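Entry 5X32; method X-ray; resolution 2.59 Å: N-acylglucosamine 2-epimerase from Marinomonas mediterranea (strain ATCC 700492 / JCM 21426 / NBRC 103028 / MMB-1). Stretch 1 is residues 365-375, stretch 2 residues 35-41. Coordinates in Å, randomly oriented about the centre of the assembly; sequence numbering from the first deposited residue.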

# COMPACT_ATOMS: atom_id res chain seq x y z
N ALA A 365 5.81 5.20 -22.30
CA ALA A 365 4.57 5.03 -23.05
C ALA A 365 3.58 4.18 -22.27
O ALA A 365 3.98 3.17 -21.69
CB ALA A 365 4.85 4.39 -24.38
N GLN A 366 2.31 4.55 -22.27
CA GLN A 366 1.29 3.71 -21.64
C GLN A 366 1.15 2.42 -22.42
O GLN A 366 1.43 2.37 -23.61
CB GLN A 366 -0.07 4.42 -21.57
CG GLN A 366 -0.06 5.65 -20.69
CD GLN A 366 -1.38 6.37 -20.66
OE1 GLN A 366 -1.48 7.53 -21.09
NE2 GLN A 366 -2.40 5.71 -20.13
N TYR A 367 0.76 1.36 -21.74
CA TYR A 367 0.54 0.09 -22.42
C TYR A 367 -0.88 0.02 -22.98
O TYR A 367 -1.11 -0.57 -24.03
CB TYR A 367 0.79 -1.07 -21.46
CG TYR A 367 2.23 -1.49 -21.36
CD1 TYR A 367 2.82 -2.25 -22.35
CD2 TYR A 367 3.00 -1.12 -20.26
CE1 TYR A 367 4.14 -2.64 -22.25
CE2 TYR A 367 4.31 -1.51 -20.15
CZ TYR A 367 4.88 -2.27 -21.15
OH TYR A 367 6.19 -2.65 -21.03
N ASP A 368 -1.81 0.62 -22.23
CA ASP A 368 -3.20 0.70 -22.63
C ASP A 368 -3.94 1.78 -21.83
O ASP A 368 -3.32 2.61 -21.16
CB ASP A 368 -3.89 -0.66 -22.47
CG ASP A 368 -3.90 -1.16 -21.03
OD1 ASP A 368 -3.87 -0.34 -20.09
OD2 ASP A 368 -3.96 -2.40 -20.85
N ASN A 369 -5.27 1.75 -21.89
CA ASN A 369 -6.06 2.80 -21.24
C ASN A 369 -6.80 2.32 -19.99
O ASN A 369 -7.86 2.86 -19.63
CB ASN A 369 -7.03 3.41 -22.25
CG ASN A 369 -8.06 2.41 -22.75
OD1 ASN A 369 -7.82 1.20 -22.76
ND2 ASN A 369 -9.23 2.91 -23.15
N ASN A 370 -6.25 1.30 -19.34
CA ASN A 370 -6.75 0.87 -18.05
C ASN A 370 -6.13 1.60 -16.86
O ASN A 370 -5.22 1.09 -16.22
CB ASN A 370 -6.58 -0.64 -17.89
CG ASN A 370 -7.53 -1.42 -18.78
OD1 ASN A 370 -8.54 -0.88 -19.23
ND2 ASN A 370 -7.25 -2.70 -19.00
N LYS A 371 -6.65 2.79 -16.56
CA LYS A 371 -6.19 3.59 -15.42
C LYS A 371 -6.13 2.79 -14.10
O LYS A 371 -5.09 2.73 -13.46
CB LYS A 371 -7.11 4.82 -15.26
CG LYS A 371 -6.72 5.86 -14.19
CD LYS A 371 -5.84 6.98 -14.73
CE LYS A 371 -6.46 7.72 -15.92
NZ LYS A 371 -7.48 8.77 -15.60
N SER A 372 -7.25 2.16 -13.72
CA SER A 372 -7.32 1.44 -12.45
C SER A 372 -8.11 0.13 -12.49
O SER A 372 -9.29 0.11 -12.16
CB SER A 372 -7.93 2.34 -11.38
OG SER A 372 -7.20 3.53 -11.25
N PRO A 373 -7.44 -0.98 -12.81
CA PRO A 373 -8.07 -2.30 -12.69
C PRO A 373 -8.24 -2.65 -11.21
O PRO A 373 -7.86 -1.84 -10.38
CB PRO A 373 -7.07 -3.23 -13.40
CG PRO A 373 -5.77 -2.52 -13.26
CD PRO A 373 -6.04 -1.06 -13.27
N ALA A 374 -8.84 -3.79 -10.88
CA ALA A 374 -9.00 -4.15 -9.46
C ALA A 374 -7.65 -4.16 -8.80
O ALA A 374 -6.66 -4.61 -9.38
CB ALA A 374 -9.68 -5.50 -9.29
N GLY A 375 -7.60 -3.63 -7.58
CA GLY A 375 -6.37 -3.49 -6.84
C GLY A 375 -5.91 -2.05 -6.72
O GLY A 375 -5.40 -1.63 -5.68
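Stretch 2, residues 35-41: FQFFKDD

Residues 35-41 run antiparallel to residues 365-375 where they pair, extended from Phe-37 to Lys-39 and turning at Asp-40 (phi/psi -51/-40), with no regular strand in either stretch; they are joined by a single beta bridge, Ser-372 with Phe-38 (CA to CA 4.9 Å). Both hydrogen bonds of that bridge are well aligned: Phe-38 N gives to Ser-372 O at 2.9 Å, and Ser-372 N gives to Phe-38 O at 3.1 Å. Beyond it, Asp-40 N donates to Asn-369 O at 2.7 Å, and Lys-371 NZ reaches Asp-40 O at 2.5 Å, its side chain bent at chi2 (92°, between wells) and chi3 (p) but still reaching outward to that carbonyl. The Asp-40 carboxylate also serves stretch 1, accepting from Gln-366 NE2 at OD2 (3.1 Å); no residue here has more area covered by the other stretch. Lys-39 points away at CB, yet its end returns, so that NZ makes a weak hydrogen bond with Asn-370 OD1 at 3.2 Å. A water joins the two segments, accepting from Asp-41 N and, weakly, from Asn-369 ND2. The register continues with Pro-373 by Phe-37 (CA to CA 4.3 Å) and Ala-374 by Gln-36 (CA to CA 5.1 Å). There packing takes over: Phe-37 CZ touches Ala-374 CB at 3.3 Å, CD2 of Phe-37 lies 4.2 Å from Pro-373 CB, and backbone atoms Pro-373 C and Ala-374 N lie over one face of the Phe-37 ring.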

# COMPACT_ATOMS: atom_id res chain seq x y z
N PHE A 35 -17.46 0.02 -7.77
CA PHE A 35 -16.91 -0.45 -9.03
C PHE A 35 -15.38 -0.36 -8.93
O PHE A 35 -14.83 0.50 -8.22
CB PHE A 35 -17.44 0.37 -10.22
CG PHE A 35 -18.95 0.34 -10.35
CD1 PHE A 35 -19.61 -0.81 -10.77
CD2 PHE A 35 -19.71 1.46 -10.05
CE1 PHE A 35 -21.00 -0.84 -10.89
CE2 PHE A 35 -21.08 1.45 -10.16
CZ PHE A 35 -21.73 0.29 -10.58
N GLN A 36 -14.69 -1.29 -9.57
CA GLN A 36 -13.27 -1.45 -9.30
C GLN A 36 -12.40 -1.52 -10.57
O GLN A 36 -11.19 -1.80 -10.50
CB GLN A 36 -13.06 -2.69 -8.43
CG GLN A 36 -13.69 -2.56 -7.03
CD GLN A 36 -13.52 -3.80 -6.16
OE1 GLN A 36 -12.95 -4.81 -6.58
NE2 GLN A 36 -13.96 -3.70 -4.92
N PHE A 37 -12.99 -1.19 -11.71
CA PHE A 37 -12.28 -1.28 -12.96
C PHE A 37 -12.54 -0.05 -13.82
O PHE A 37 -13.59 0.09 -14.44
CB PHE A 37 -12.68 -2.54 -13.73
CG PHE A 37 -12.15 -3.83 -13.13
CD1 PHE A 37 -12.79 -4.44 -12.06
CD2 PHE A 37 -11.04 -4.46 -13.69
CE1 PHE A 37 -12.31 -5.63 -11.53
CE2 PHE A 37 -10.55 -5.66 -13.18
CZ PHE A 37 -11.19 -6.24 -12.10
N PHE A 38 -11.55 0.83 -13.90
CA PHE A 38 -11.75 2.12 -14.52
C PHE A 38 -10.82 2.33 -15.70
O PHE A 38 -9.62 2.03 -15.65
CB PHE A 38 -11.55 3.22 -13.49
CG PHE A 38 -12.43 3.08 -12.29
CD1 PHE A 38 -13.71 3.60 -12.28
CD2 PHE A 38 -11.98 2.41 -11.17
CE1 PHE A 38 -14.53 3.46 -11.18
CE2 PHE A 38 -12.79 2.27 -10.05
CZ PHE A 38 -14.07 2.80 -10.07
N LYS A 39 -11.41 2.89 -16.74
CA LYS A 39 -10.69 3.29 -17.93
C LYS A 39 -10.01 4.62 -17.64
O LYS A 39 -10.33 5.28 -16.66
CB LYS A 39 -11.69 3.41 -19.09
CG LYS A 39 -11.30 2.66 -20.33
CD LYS A 39 -11.45 1.17 -20.20
CE LYS A 39 -10.58 0.49 -21.24
NZ LYS A 39 -10.89 -0.94 -21.38
N ASP A 40 -9.06 5.03 -18.48
CA ASP A 40 -8.43 6.34 -18.30
C ASP A 40 -9.45 7.47 -18.16
O ASP A 40 -9.27 8.38 -17.34
CB ASP A 40 -7.47 6.68 -19.44
CG ASP A 40 -6.17 5.85 -19.41
OD1 ASP A 40 -5.78 5.34 -18.34
OD2 ASP A 40 -5.51 5.76 -20.48
N ASP A 41 -10.52 7.41 -18.96
CA ASP A 41 -11.51 8.49 -19.05
C ASP A 41 -12.50 8.51 -17.87
O ASP A 41 -13.26 9.46 -17.69
CB ASP A 41 -12.27 8.36 -20.38
CG ASP A 41 -13.14 7.06 -20.45
OD1 ASP A 41 -13.39 6.44 -19.39
OD2 ASP A 41 -13.55 6.65 -21.56
O HOH W 1 -10.26 5.94 -21.75